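Glycine betaine, L-proline ABC transporter, glycine/betaine/L-proline-binding protein (ProX) (Borrelia burgdorferi, PDB 3TMG) binds glycine betaine (trimethyl glycine) and, as the substrate-binding protein of an ABC transporter, probably delivers it for uptake into the cell. Local coordinates at residues A30-L35 / V227-W233; L60-D66 / L212-L217. All coordinates share one frame; numbering follows the deposited sequence.

Contact 1: residues A30-L35 / V227-W233; sequences AATNVL and VFDHFYW
Leu35, on helix 26-41, packs against Phe231, the first residue to leave helical geometry after helix 222-230, in one lobe of the two-lobed periplasmic-binding-protein fold. The meeting is wholly apolar, and all eight touching residues are buried.

The CH-pi contact comes first. Leu35 CD1 sits over one face of the Phe231 ring, 4.2 Å from its centroid and 20° off the normal. Its sister methyl, Leu35 CD2, reaches Phe231 CD1 at 3.7 Å and also meets Val227 CG1 at 4.0 Å, so the leucine fork spans the last helical turn and the residue that ends it. The phenyl reaches across because its CG lies anti to the backbone N (chi1 172°).

A second group packs aliphatic side chains on the indole of Trp233. Val34 CG2 approaches Trp233 CZ3 at 4.2 Å, and Ala30 also borders the six-membered end of the indole. Val69 of strand 67-73 touches Ala31, Leu35 and Phe231, while Leu241 of helix 235-247 borders Ala30 and Val34.

Phe231 CZ stands 3.6 Å above the plane of the Trp233 ring, toward its rim, and the methyl of Ala31 meets both rings, with CB 3.5 Å from Trp233 CZ2 and 3.8 Å from Phe231 CZ.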
ATOM      1  N   ALA A  30       2.495   3.781   7.308  1.00 12.32           N
ATOM      2  CA  ALA A  30       3.621   3.285   8.176  1.00 12.32           C
ATOM      3  C   ALA A  30       4.992   3.561   7.595  1.00 12.33           C
ATOM      4  O   ALA A  30       5.866   4.176   8.252  1.00 12.12           O
ATOM      5  CB  ALA A  30       3.487   1.804   8.499  1.00 12.40           C
ATOM      6  N   ALA A  31       5.211   3.119   6.361  1.00 11.47           N
ATOM      7  CA  ALA A  31       6.505   3.390   5.673  1.00 11.42           C
ATOM      8  C   ALA A  31       6.853   4.854   5.540  1.00 11.93           C
ATOM      9  O   ALA A  31       8.021   5.258   5.725  1.00 12.14           O
ATOM     10  CB  ALA A  31       6.529   2.751   4.280  1.00 11.09           C
ATOM     11  N   THR A  32       5.857   5.678   5.190  1.00 11.75           N
ATOM     12  CA  THR A  32       6.106   7.092   4.933  1.00 11.83           C
ATOM     13  C   THR A  32       6.466   7.858   6.227  1.00 12.19           C
ATOM     14  O   THR A  32       7.397   8.678   6.241  1.00 12.40           O
ATOM     15  CB  THR A  32       4.911   7.720   4.148  1.00 11.83           C
ATOM     16  OG1 THR A  32       4.781   6.974   2.914  1.00 12.21           O
ATOM     17  CG2 THR A  32       5.228   9.160   3.782  1.00 12.68           C
ATOM     18  N   ASN A  33       5.744   7.556   7.314  1.00 12.02           N
ATOM     19  CA  ASN A  33       6.092   8.085   8.638  1.00 12.63           C
ATOM     20  C   ASN A  33       7.443   7.599   9.167  1.00 12.96           C
ATOM     21  O   ASN A  33       8.202   8.394   9.742  1.00 13.34           O
ATOM     22  CB  ASN A  33       4.968   7.832   9.655  1.00 12.72           C
ATOM     23  CG  ASN A  33       3.865   8.884   9.585  1.00 13.05           C
ATOM     24  OD1 ASN A  33       3.950   9.888  10.269  1.00 14.09           O
ATOM     25  ND2 ASN A  33       2.792   8.634   8.795  1.00 12.65           N
ATOM     26  N   VAL A  34       7.770   6.339   8.924  1.00 12.56           N
ATOM     27  CA  VAL A  34       9.144   5.857   9.260  1.00 13.46           C
ATOM     28  C   VAL A  34      10.203   6.685   8.513  1.00 14.24           C
ATOM     29  O   VAL A  34      11.123   7.192   9.147  1.00 14.88           O
ATOM     30  CB  VAL A  34       9.345   4.365   8.951  1.00 12.97           C
ATOM     31  CG1 VAL A  34      10.847   3.972   9.011  1.00 13.82           C
ATOM     32  CG2 VAL A  34       8.557   3.542   9.953  1.00 12.91           C
ATOM     33  N   LEU A  35      10.060   6.844   7.193  1.00 14.26           N
ATOM     34  CA  LEU A  35      11.030   7.648   6.442  1.00 15.63           C
ATOM     35  C   LEU A  35      11.044   9.120   6.860  1.00 16.32           C
ATOM     36  O   LEU A  35      12.108   9.775   6.904  1.00 17.01           O
ATOM     37  CB  LEU A  35      10.863   7.470   4.940  1.00 15.94           C
ATOM     38  CG  LEU A  35      11.417   6.145   4.383  1.00 16.51           C
ATOM     39  CD1 LEU A  35      11.424   6.174   2.857  1.00 18.06           C
ATOM     40  CD2 LEU A  35      12.838   5.780   4.852  1.00 17.07           C
ATOM     41  N   VAL A 227      18.799   7.571   0.618  1.00 18.85           N
ATOM     42  CA  VAL A 227      17.822   6.963   1.517  1.00 17.76           C
ATOM     43  C   VAL A 227      16.680   6.303   0.715  1.00 16.80           C
ATOM     44  O   VAL A 227      16.315   5.146   0.975  1.00 15.98           O
ATOM     45  CB  VAL A 227      17.259   7.980   2.523  1.00 17.59           C
ATOM     46  CG1 VAL A 227      16.201   7.342   3.395  1.00 16.79           C
ATOM     47  CG2 VAL A 227      18.396   8.554   3.367  1.00 18.93           C
ATOM     48  N   PHE A 228      16.119   7.020  -0.261  1.00 17.00           N
ATOM     49  CA  PHE A 228      15.101   6.408  -1.117  1.00 16.57           C
ATOM     50  C   PHE A 228      15.629   5.126  -1.797  1.00 17.00           C
ATOM     51  O   PHE A 228      14.894   4.117  -1.935  1.00 16.12           O
ATOM     52  CB  PHE A 228      14.585   7.401  -2.181  1.00 17.15           C
ATOM     53  CG  PHE A 228      13.631   8.471  -1.640  1.00 17.34           C
ATOM     54  CD1 PHE A 228      12.404   8.117  -1.070  1.00 16.76           C
ATOM     55  CD2 PHE A 228      13.944   9.818  -1.743  1.00 18.29           C
ATOM     56  CE1 PHE A 228      11.515   9.093  -0.597  1.00 17.05           C
ATOM     57  CE2 PHE A 228      13.065  10.808  -1.257  1.00 18.65           C
ATOM     58  CZ  PHE A 228      11.841  10.443  -0.702  1.00 17.51           C
ATOM     59  N   ASP A 229      16.894   5.167  -2.206  1.00 18.19           N
ATOM     60  CA  ASP A 229      17.498   4.048  -2.945  1.00 19.15           C
ATOM     61  C   ASP A 229      17.779   2.833  -2.034  1.00 19.02           C
ATOM     62  O   ASP A 229      17.797   1.694  -2.512  1.00 20.56           O
ATOM     63  CB  ASP A 229      18.787   4.554  -3.617  1.00 20.39           C
ATOM     64  CG  ASP A 229      19.302   3.627  -4.716  1.00 21.28           C
ATOM     65  OD1 ASP A 229      18.533   2.911  -5.397  1.00 20.99           O
ATOM     66  OD2 ASP A 229      20.513   3.623  -4.890  1.00 22.70           O
ATOM     67  N   HIS A 230      17.956   3.056  -0.731  1.00 18.71           N
ATOM     68  CA  HIS A 230      18.305   1.997   0.208  1.00 18.23           C
ATOM     69  C   HIS A 230      17.192   1.520   1.095  1.00 16.81           C
ATOM     70  O   HIS A 230      17.315   0.475   1.716  1.00 16.87           O
ATOM     71  CB  HIS A 230      19.534   2.403   1.074  1.00 19.43           C
ATOM     72  CG  HIS A 230      20.831   2.456   0.295  1.00 21.10           C
ATOM     73  ND1 HIS A 230      21.163   3.505  -0.488  1.00 21.60           N
ATOM     74  CD2 HIS A 230      21.891   1.540   0.205  1.00 21.92           C
ATOM     75  CE1 HIS A 230      22.379   3.263  -1.050  1.00 23.43           C
ATOM     76  NE2 HIS A 230      22.807   2.065  -0.620  1.00 23.40           N
ATOM     77  N   PHE A 231      16.070   2.242   1.159  1.00 16.14           N
ATOM     78  CA  PHE A 231      14.945   1.831   2.000  1.00 14.87           C
ATOM     79  C   PHE A 231      14.424   0.442   1.559  1.00 14.59           C
ATOM     80  O   PHE A 231      14.040   0.268   0.412  1.00 14.90           O
ATOM     81  CB  PHE A 231      13.825   2.860   1.898  1.00 14.21           C
ATOM     82  CG  PHE A 231      12.547   2.437   2.578  1.00 13.31           C
ATOM     83  CD1 PHE A 231      12.531   2.206   3.942  1.00 13.31           C
ATOM     84  CD2 PHE A 231      11.370   2.268   1.841  1.00 12.62           C
ATOM     85  CE1 PHE A 231      11.340   1.810   4.570  1.00 13.01           C
ATOM     86  CE2 PHE A 231      10.163   1.867   2.463  1.00 12.06           C
ATOM     87  CZ  PHE A 231      10.157   1.642   3.815  1.00 12.00           C
ATOM     88  N   TYR A 232      14.353  -0.494   2.493  1.00 14.18           N
ATOM     89  CA  TYR A 232      13.870  -1.840   2.190  1.00 14.02           C
ATOM     90  C   TYR A 232      13.403  -2.442   3.503  1.00 13.71           C
ATOM     91  O   TYR A 232      14.085  -2.304   4.537  1.00 13.68           O
ATOM     92  CB  TYR A 232      15.002  -2.733   1.591  1.00 14.70           C
ATOM     93  CG  TYR A 232      14.441  -4.039   1.103  1.00 14.65           C
ATOM     94  CD1 TYR A 232      14.304  -5.146   1.976  1.00 14.72           C
ATOM     95  CD2 TYR A 232      13.942  -4.131  -0.197  1.00 14.53           C
ATOM     96  CE1 TYR A 232      13.732  -6.338   1.519  1.00 14.85           C
ATOM     97  CE2 TYR A 232      13.367  -5.281  -0.665  1.00 14.61           C
ATOM     98  CZ  TYR A 232      13.270  -6.376   0.184  1.00 14.97           C
ATOM     99  OH  TYR A 232      12.663  -7.474  -0.353  1.00 15.59           O
ATOM    100  N   TRP A 233      12.262  -3.110   3.482  1.00 13.11           N
ATOM    101  CA  TRP A 233      11.884  -3.874   4.674  1.00 13.93           C
ATOM    102  C   TRP A 233      10.972  -5.033   4.354  1.00 14.39           C
ATOM    103  O   TRP A 233      10.587  -5.217   3.184  1.00 14.04           O
ATOM    104  CB  TRP A 233      11.297  -2.935   5.744  1.00 13.39           C
ATOM    105  CG  TRP A 233      10.021  -2.207   5.376  1.00 12.91           C
ATOM    106  CD1 TRP A 233       9.360  -2.142   4.143  1.00 12.42           C
ATOM    107  CD2 TRP A 233       9.194  -1.437   6.302  1.00 12.76           C
ATOM    108  NE1 TRP A 233       8.215  -1.374   4.255  1.00 12.33           N
ATOM    109  CE2 TRP A 233       8.052  -0.954   5.545  1.00 12.17           C
ATOM    110  CE3 TRP A 233       9.304  -1.112   7.666  1.00 13.88           C
ATOM    111  CZ2 TRP A 233       7.044  -0.188   6.135  1.00 12.32           C
ATOM    112  CZ3 TRP A 233       8.299  -0.334   8.254  1.00 13.45           C
ATOM    113  CH2 TRP A 233       7.198   0.124   7.500  1.00 13.07           C
TER

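Contact 2: residues L60-D66 / L212-L217; sequences LASGKID and LVRLGL
Gly63 and Arg214 bring their CA atoms to 5.3 Å where helix 53-61 gives way to the chain leading into strand 67-73, and the backbone of Arg214 donates from N to Asp66 O at 3.0 Å. Val213 CA adds a CA-H...O contact to that same oxygen.

The side chains of Asp66 and Arg214 run side by side, pointing the same way. Arg214 NE donates to Asp66 OD1 at 2.8 Å in a nearly straight hydrogen bond (166° at the hydrogen) that forms part of a salt bridge; OD1 lies almost in the guanidinium plane, although the carboxylate plane is turned 51° from it. Water 2 joins Asp66 OD1 to Arg214 NH2, which also bridges to Asp220, while the backbone N of Lys19 is hydrogen-bonded to Asp66 OD2. These further partners would help fix how both groups are rotated.

Gly63, with positive phi, closes helix 53-61 in a Schellman motif, and Arg214 opens a type I beta turn to Leu217. The contact thus joins a helix C-terminus to the end of strand 207-214, which pairs antiparallel with 67-73 and 88-105.

Leu60 crosses Leu212 at about a right angle, with CD2 3.5 Å from Leu212 CB. Its other methyl, CD1, rests against the peptide between Val213 and Arg214, 3.6 Å from Arg214 N. Water 1 bridges Leu60 O (2.7 Å) and Leu215 N.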
ATOM      1  N   LEU A  60       4.876  13.572  -8.448  1.00 24.36           N
ATOM      2  CA  LEU A  60       6.142  12.934  -8.667  1.00 24.19           C
ATOM      3  C   LEU A  60       6.671  13.335 -10.044  1.00 25.42           C
ATOM      4  O   LEU A  60       7.836  13.747 -10.162  1.00 25.98           O
ATOM      5  CB  LEU A  60       5.967  11.427  -8.559  1.00 23.38           C
ATOM      6  CG  LEU A  60       7.219  10.568  -8.817  1.00 24.06           C
ATOM      7  CD1 LEU A  60       8.273  10.808  -7.746  1.00 23.82           C
ATOM      8  CD2 LEU A  60       6.828   9.091  -8.915  1.00 23.14           C
ATOM      9  N   ALA A  61       5.813  13.240 -11.064  1.00 25.94           N
ATOM     10  CA  ALA A  61       6.194  13.518 -12.464  1.00 27.04           C
ATOM     11  C   ALA A  61       6.513  14.984 -12.729  1.00 28.40           C
ATOM     12  O   ALA A  61       7.315  15.303 -13.577  1.00 28.13           O
ATOM     13  CB  ALA A  61       5.119  13.020 -13.423  1.00 27.88           C
ATOM     14  N   SER A  62       5.899  15.886 -11.978  1.00 28.41           N
ATOM     15  CA  SER A  62       6.235  17.299 -12.121  1.00 29.73           C
ATOM     16  C   SER A  62       7.293  17.728 -11.112  1.00 29.33           C
ATOM     17  O   SER A  62       7.659  18.878 -11.095  1.00 30.24           O
ATOM     18  CB  SER A  62       5.002  18.185 -11.991  1.00 30.15           C
ATOM     19  OG  SER A  62       4.304  17.866 -10.808  1.00 28.95           O
ATOM     20  N   GLY A  63       7.745  16.810 -10.257  1.00 27.71           N
ATOM     21  CA  GLY A  63       8.784  17.120  -9.243  1.00 27.42           C
ATOM     22  C   GLY A  63       8.328  17.949  -8.043  1.00 26.95           C
ATOM     23  O   GLY A  63       9.157  18.569  -7.363  1.00 28.43           O
ATOM     24  N   LYS A  64       7.022  17.994  -7.770  1.00 25.54           N
ATOM     25  CA  LYS A  64       6.513  18.763  -6.617  1.00 25.25           C
ATOM     26  C   LYS A  64       6.629  17.968  -5.301  1.00 23.52           C
ATOM     27  O   LYS A  64       6.520  18.533  -4.217  1.00 23.63           O
ATOM     28  CB  LYS A  64       5.069  19.206  -6.852  1.00 25.85           C
ATOM     29  CG  LYS A  64       5.007  20.346  -7.844  1.00 28.54           C
ATOM     30  CD  LYS A  64       3.576  20.526  -8.278  1.00 29.37           C
ATOM     31  CE  LYS A  64       3.465  21.644  -9.280  1.00 30.97           C
ATOM     32  NZ  LYS A  64       2.101  21.448  -9.823  1.00 31.94           N
ATOM     33  N   ILE A  65       6.879  16.678  -5.438  1.00 21.34           N
ATOM     34  CA  ILE A  65       7.393  15.844  -4.351  1.00 20.26           C
ATOM     35  C   ILE A  65       8.696  15.224  -4.840  1.00 20.25           C
ATOM     36  O   ILE A  65       8.941  15.160  -6.049  1.00 20.83           O
ATOM     37  CB  ILE A  65       6.404  14.726  -3.928  1.00 18.59           C
ATOM     38  CG1 ILE A  65       6.032  13.788  -5.103  1.00 18.19           C
ATOM     39  CG2 ILE A  65       5.160  15.345  -3.279  1.00 18.47           C
ATOM     40  CD1 ILE A  65       5.112  12.608  -4.702  1.00 17.07           C
ATOM     41  N   ASP A  66       9.506  14.760  -3.900  1.00 19.66           N
ATOM     42  CA  ASP A  66      10.811  14.252  -4.238  1.00 20.25           C
ATOM     43  C   ASP A  66      10.743  12.756  -4.459  1.00 19.19           C
ATOM     44  O   ASP A  66      11.523  12.211  -5.218  1.00 19.89           O
ATOM     45  CB  ASP A  66      11.779  14.554  -3.100  1.00 20.48           C
ATOM     46  CG  ASP A  66      12.035  16.033  -2.947  1.00 21.63           C
ATOM     47  OD1 ASP A  66      12.334  16.667  -3.971  1.00 22.52           O
ATOM     48  OD2 ASP A  66      11.952  16.533  -1.810  1.00 21.87           O
ATOM     49  N   LEU A 212       9.862   5.353  -6.044  1.00 15.12           N
ATOM     50  CA  LEU A 212      10.101   6.202  -7.204  1.00 15.97           C
ATOM     51  C   LEU A 212      10.537   7.574  -6.734  1.00 16.51           C
ATOM     52  O   LEU A 212      10.029   8.078  -5.721  1.00 16.33           O
ATOM     53  CB  LEU A 212       8.849   6.346  -8.064  1.00 16.16           C
ATOM     54  CG  LEU A 212       7.989   5.100  -8.255  1.00 16.06           C
ATOM     55  CD1 LEU A 212       6.667   5.453  -8.929  1.00 16.28           C
ATOM     56  CD2 LEU A 212       8.697   3.982  -9.029  1.00 16.26           C
ATOM     57  N   VAL A 213      11.448   8.210  -7.482  1.00 17.59           N
ATOM     58  CA  VAL A 213      11.903   9.559  -7.124  1.00 18.31           C
ATOM     59  C   VAL A 213      11.810  10.451  -8.369  1.00 19.59           C
ATOM     60  O   VAL A 213      11.750   9.975  -9.495  1.00 19.12           O
ATOM     61  CB  VAL A 213      13.348   9.580  -6.541  1.00 18.89           C
ATOM     62  CG1 VAL A 213      13.448   8.782  -5.257  1.00 17.78           C
ATOM     63  CG2 VAL A 213      14.368   9.075  -7.564  1.00 19.67           C
ATOM     64  N   ARG A 214      11.756  11.749  -8.148  1.00 20.75           N
ATOM     65  CA  ARG A 214      11.661  12.701  -9.260  1.00 22.75           C
ATOM     66  C   ARG A 214      12.949  12.683 -10.096  1.00 24.65           C
ATOM     67  O   ARG A 214      14.003  12.379  -9.570  1.00 24.46           O
ATOM     68  CB  ARG A 214      11.374  14.113  -8.751  1.00 23.13           C
ATOM     69  CG  ARG A 214      12.369  14.679  -7.754  1.00 23.55           C
ATOM     70  CD  ARG A 214      12.079  16.146  -7.459  1.00 24.26           C
ATOM     71  NE  ARG A 214      13.125  16.758  -6.644  1.00 24.73           N
ATOM     72  CZ  ARG A 214      14.253  17.296  -7.116  1.00 26.25           C
ATOM     73  NH1 ARG A 214      14.497  17.322  -8.423  1.00 26.80           N
ATOM     74  NH2 ARG A 214      15.124  17.846  -6.260  1.00 26.90           N
ATOM     75  N   LEU A 215      12.836  13.050 -11.374  1.00 26.91           N
ATOM     76  CA  LEU A 215      13.967  13.197 -12.296  1.00 30.05           C
ATOM     77  C   LEU A 215      15.260  13.849 -11.748  1.00 31.96           C
ATOM     78  O   LEU A 215      16.357  13.350 -11.998  1.00 36.18           O
ATOM     79  CB  LEU A 215      13.523  13.934 -13.587  1.00 31.41           C
ATOM     80  CG  LEU A 215      12.567  13.178 -14.523  1.00 31.48           C
ATOM     81  CD1 LEU A 215      12.316  13.926 -15.822  1.00 32.70           C
ATOM     82  CD2 LEU A 215      13.054  11.760 -14.806  1.00 30.87           C
ATOM     83  N   GLY A 216      15.166  14.948 -11.022  1.00 31.55           N
ATOM     84  CA  GLY A 216      16.434  15.655 -10.688  1.00 31.87           C
ATOM     85  C   GLY A 216      17.019  15.317  -9.319  1.00 29.91           C
ATOM     86  O   GLY A 216      18.018  15.899  -8.923  1.00 30.26           O
ATOM     87  N   LEU A 217      16.430  14.364  -8.597  1.00 26.96           N
ATOM     88  CA  LEU A 217      16.785  14.184  -7.192  1.00 26.42           C
ATOM     89  C   LEU A 217      18.227  13.702  -6.973  1.00 27.28           C
ATOM     90  O   LEU A 217      18.926  14.171  -6.039  1.00 27.82           O
ATOM     91  CB  LEU A 217      15.776  13.253  -6.449  1.00 23.93           C
ATOM     92  CG  LEU A 217      16.037  13.174  -4.928  1.00 23.53           C
ATOM     93  CD1 LEU A 217      15.647  14.458  -4.215  1.00 23.56           C
ATOM     94  CD2 LEU A 217      15.257  11.995  -4.332  1.00 21.68           C
TER
HETATM   95  O   HOH W   1       9.939  13.989 -11.895  1.00 23.26           O
HETATM   96  O   HOH W   2      15.038  18.031  -3.246  1.00 36.60           O

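Both contacts belong to one lobe, their centres about 16 Å apart, and neither lies at the betaine pocket. Contact 1 is the deeper, about 13 Å from the centre of the chain against about 19 Å for contact 2, and its touching residues are all buried; contact 2 is mostly buried but includes partly exposed Gly63 and Arg214. The chemistry follows: hydrocarbon and aromatic rings inside, charge pairing, a backbone bond and waters nearer the surface. Strand 67-73 lies beside both, and helix 222-230, which supplies part of contact 1, also backs contact 2. There Phe228 CB meets Val213 CG1 at 3.6 Å, and Phe228 CD2 lies 3.6 Å from Leu217 CD2.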